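Putative pectin lyase (Geobacillus virus E2, PDB 7CHU) serves as a tailspike of a deep-sea thermophilic bacteriophage, probably engaging the host surface through a pectate lyase-like beta-helix. Local coordinates at residues N303-L309 / C324-K330. Sequence-based numbering, arbitrary orientation.
Sequences NTPHMYL and CNNDFIK
Met-307 is held at both its backbone N and its backbone O by segment 324-330: its N donates to Phe-328 O (2.9 Å), and its O accepts from Lys-330 N almost head-on (C=O...N angle 170°). Leu-309 N continues the pattern to Lys-330 O (2.8 Å), as expected for parallel strands of neighbouring coils in a right-handed beta-helix of the pectate lyase-like family. Strand 307-309 is also paired with strand 268-271, so it lies inside the stack of coils. In the turn leading into the strands, the amide of Asn-326 takes over the bridging: ND2 donates within its own amide plane to Asn-303 OD1 (3.0 Å), while OD1 receives Asp-327 N and Lys-330 NZ, the latter on a lone pair in the carbonyl plane. These two bonds, with the ND2 bond, fix the rotation of the amide beside the ring of Pro-305. Lys-330 NZ also forms a salt bridge with Asp-327 OD2 (2.8 Å), an oxygen shared with Asn-352 of the next coil. On its way there the lysine chain runs past Pro-305 with CB and reaches Tyr-308 CD1 with CD (3.9 Å). On the interior side, Met-307 SD and Leu-309 CD2 both approach Ile-329 CG2 from the same side, at 4.3 Å. His-306, its NE2 bonded to Tyr-322 O, swings CG anti to its carbonyl carbon (chi1 -85°), which turns one imidazole face toward the edge of the Phe-328 ring. The two rings form a T-shaped pair, planes at 75°, with Phe-328 CD1 3.9 Å from His-306 CD2.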
loop_
_atom_site.group_PDB
_atom_site.type_symbol
_atom_site.label_atom_id
_atom_site.label_comp_id
_atom_site.label_asym_id
_atom_site.label_seq_id
_atom_site.Cartn_x
_atom_site.Cartn_y
_atom_site.Cartn_z
ATOM N N ASN A 303 -23.651 -13.843 -12.628
ATOM C CA ASN A 303 -23.144 -13.495 -13.952
ATOM C C ASN A 303 -23.002 -11.979 -14.023
ATOM O O ASN A 303 -23.853 -11.266 -14.551
ATOM C CB ASN A 303 -24.079 -14.030 -15.034
ATOM C CG ASN A 303 -23.563 -13.783 -16.444
ATOM O OD1 ASN A 303 -22.475 -13.236 -16.647
ATOM N ND2 ASN A 303 -24.361 -14.177 -17.431
ATOM N N THR A 304 -21.886 -11.491 -13.490
ATOM C CA THR A 304 -21.608 -10.068 -13.376
ATOM C C THR A 304 -20.138 -9.910 -13.003
ATOM O O THR A 304 -19.580 -10.773 -12.316
ATOM C CB THR A 304 -22.534 -9.422 -12.325
ATOM O OG1 THR A 304 -22.453 -7.991 -12.385
ATOM C CG2 THR A 304 -22.202 -9.918 -10.919
ATOM N N PRO A 305 -19.470 -8.865 -13.473
ATOM C CA PRO A 305 -18.038 -8.747 -13.192
ATOM C C PRO A 305 -17.786 -8.458 -11.722
ATOM O O PRO A 305 -18.654 -7.937 -11.011
ATOM C CB PRO A 305 -17.591 -7.586 -14.085
ATOM C CG PRO A 305 -18.840 -6.786 -14.309
ATOM C CD PRO A 305 -19.962 -7.781 -14.333
ATOM N N HIS A 306 -16.602 -8.873 -11.254
ATOM C CA HIS A 306 -16.194 -8.529 -9.895
ATOM C C HIS A 306 -16.069 -7.025 -9.760
ATOM O O HIS A 306 -16.489 -6.457 -8.753
ATOM C CB HIS A 306 -14.865 -9.202 -9.502
ATOM C CG HIS A 306 -15.015 -10.600 -8.969
ATOM N ND1 HIS A 306 -16.107 -11.391 -9.248
ATOM C CD2 HIS A 306 -14.215 -11.340 -8.159
ATOM C CE1 HIS A 306 -15.965 -12.564 -8.651
ATOM N NE2 HIS A 306 -14.831 -12.555 -7.973
ATOM N N MET A 307 -15.514 -6.360 -10.773
ATOM C CA MET A 307 -15.471 -4.900 -10.801
ATOM C C MET A 307 -15.960 -4.436 -12.163
ATOM O O MET A 307 -15.351 -4.783 -13.181
ATOM C CB MET A 307 -14.050 -4.380 -10.542
ATOM C CG MET A 307 -13.938 -2.857 -10.738
ATOM S SD MET A 307 -12.288 -2.196 -10.438
ATOM C CE MET A 307 -12.093 -2.578 -8.699
ATOM N N TYR A 308 -17.045 -3.650 -12.199
ATOM C CA TYR A 308 -17.452 -2.964 -13.429
ATOM C C TYR A 308 -16.910 -1.546 -13.377
ATOM O O TYR A 308 -17.315 -0.763 -12.518
ATOM C CB TYR A 308 -18.972 -2.936 -13.613
ATOM C CG TYR A 308 -19.378 -2.115 -14.810
ATOM C CD1 TYR A 308 -19.051 -2.536 -16.104
ATOM C CD2 TYR A 308 -20.067 -0.913 -14.660
ATOM C CE1 TYR A 308 -19.399 -1.788 -17.219
ATOM C CE2 TYR A 308 -20.425 -0.156 -15.766
ATOM C CZ TYR A 308 -20.090 -0.595 -17.046
ATOM O OH TYR A 308 -20.446 0.157 -18.146
ATOM N N LEU A 309 -15.970 -1.221 -14.260
ATOM C CA LEU A 309 -15.223 0.037 -14.176
ATOM C C LEU A 309 -15.610 0.986 -15.314
ATOM O O LEU A 309 -14.852 1.187 -16.259
ATOM C CB LEU A 309 -13.737 -0.275 -14.184
ATOM C CG LEU A 309 -12.713 0.838 -14.029
ATOM C CD1 LEU A 309 -13.247 1.839 -13.039
ATOM C CD2 LEU A 309 -11.345 0.256 -13.565
ATOM N N CYS A 324 -14.943 -15.715 -10.599
ATOM C CA CYS A 324 -15.939 -14.806 -11.223
ATOM C C CYS A 324 -16.615 -15.373 -12.453
ATOM O O CYS A 324 -15.947 -15.786 -13.395
ATOM C CB CYS A 324 -15.252 -13.479 -11.549
ATOM S SG CYS A 324 -16.276 -12.265 -12.403
ATOM N N ASN A 325 -17.943 -15.364 -12.457
ATOM C CA ASN A 325 -18.696 -15.825 -13.613
ATOM C C ASN A 325 -18.907 -14.692 -14.622
ATOM O O ASN A 325 -20.037 -14.389 -15.002
ATOM C CB ASN A 325 -20.040 -16.386 -13.142
ATOM C CG ASN A 325 -20.834 -17.032 -14.256
ATOM O OD1 ASN A 325 -20.281 -17.454 -15.273
ATOM N ND2 ASN A 325 -22.147 -17.119 -14.069
ATOM N N ASN A 326 -17.802 -14.111 -15.086
ATOM C CA ASN A 326 -17.798 -12.922 -15.944
ATOM C C ASN A 326 -16.350 -12.471 -16.115
ATOM O O ASN A 326 -15.432 -13.235 -15.822
ATOM C CB ASN A 326 -18.651 -11.791 -15.355
ATOM C CG ASN A 326 -19.177 -10.840 -16.421
ATOM O OD1 ASN A 326 -18.457 -9.965 -16.899
ATOM N ND2 ASN A 326 -20.438 -11.018 -16.800
ATOM N N ASP A 327 -16.127 -11.268 -16.636
ATOM C CA ASP A 327 -14.793 -10.679 -16.583
ATOM C C ASP A 327 -14.520 -10.273 -15.143
ATOM O O ASP A 327 -15.426 -9.825 -14.441
ATOM C CB ASP A 327 -14.678 -9.455 -17.493
ATOM C CG ASP A 327 -15.199 -9.715 -18.891
ATOM O OD1 ASP A 327 -14.752 -10.695 -19.525
ATOM O OD2 ASP A 327 -16.054 -8.933 -19.356
ATOM N N PHE A 328 -13.289 -10.447 -14.682
ATOM C CA PHE A 328 -12.951 -9.959 -13.365
ATOM C C PHE A 328 -13.034 -8.421 -13.298
ATOM O O PHE A 328 -13.568 -7.865 -12.338
ATOM C CB PHE A 328 -11.495 -10.338 -13.009
ATOM C CG PHE A 328 -11.330 -11.710 -12.399
ATOM C CD1 PHE A 328 -12.041 -12.080 -11.269
ATOM C CD2 PHE A 328 -10.433 -12.622 -12.946
ATOM C CE1 PHE A 328 -11.879 -13.336 -10.709
ATOM C CE2 PHE A 328 -10.268 -13.879 -12.390
ATOM C CZ PHE A 328 -10.994 -14.236 -11.270
ATOM N N ILE A 329 -12.503 -7.744 -14.323
ATOM C CA ILE A 329 -12.583 -6.290 -14.428
ATOM C C ILE A 329 -13.101 -5.965 -15.819
ATOM O O ILE A 329 -12.405 -6.203 -16.812
ATOM C CB ILE A 329 -11.236 -5.586 -14.198
ATOM C CG1 ILE A 329 -10.578 -6.029 -12.882
ATOM C CG2 ILE A 329 -11.432 -4.048 -14.189
ATOM C CD1 ILE A 329 -9.201 -5.449 -12.676
ATOM N N LYS A 330 -14.296 -5.381 -15.898
ATOM C CA LYS A 330 -14.890 -4.970 -17.169
ATOM C C LYS A 330 -14.737 -3.458 -17.283
ATOM O O LYS A 330 -15.359 -2.707 -16.524
ATOM C CB LYS A 330 -16.352 -5.394 -17.224
ATOM C CG LYS A 330 -17.007 -5.311 -18.564
ATOM C CD LYS A 330 -18.503 -5.604 -18.427
ATOM C CE LYS A 330 -19.022 -6.558 -19.487
ATOM N NZ LYS A 330 -18.664 -8.001 -19.208
#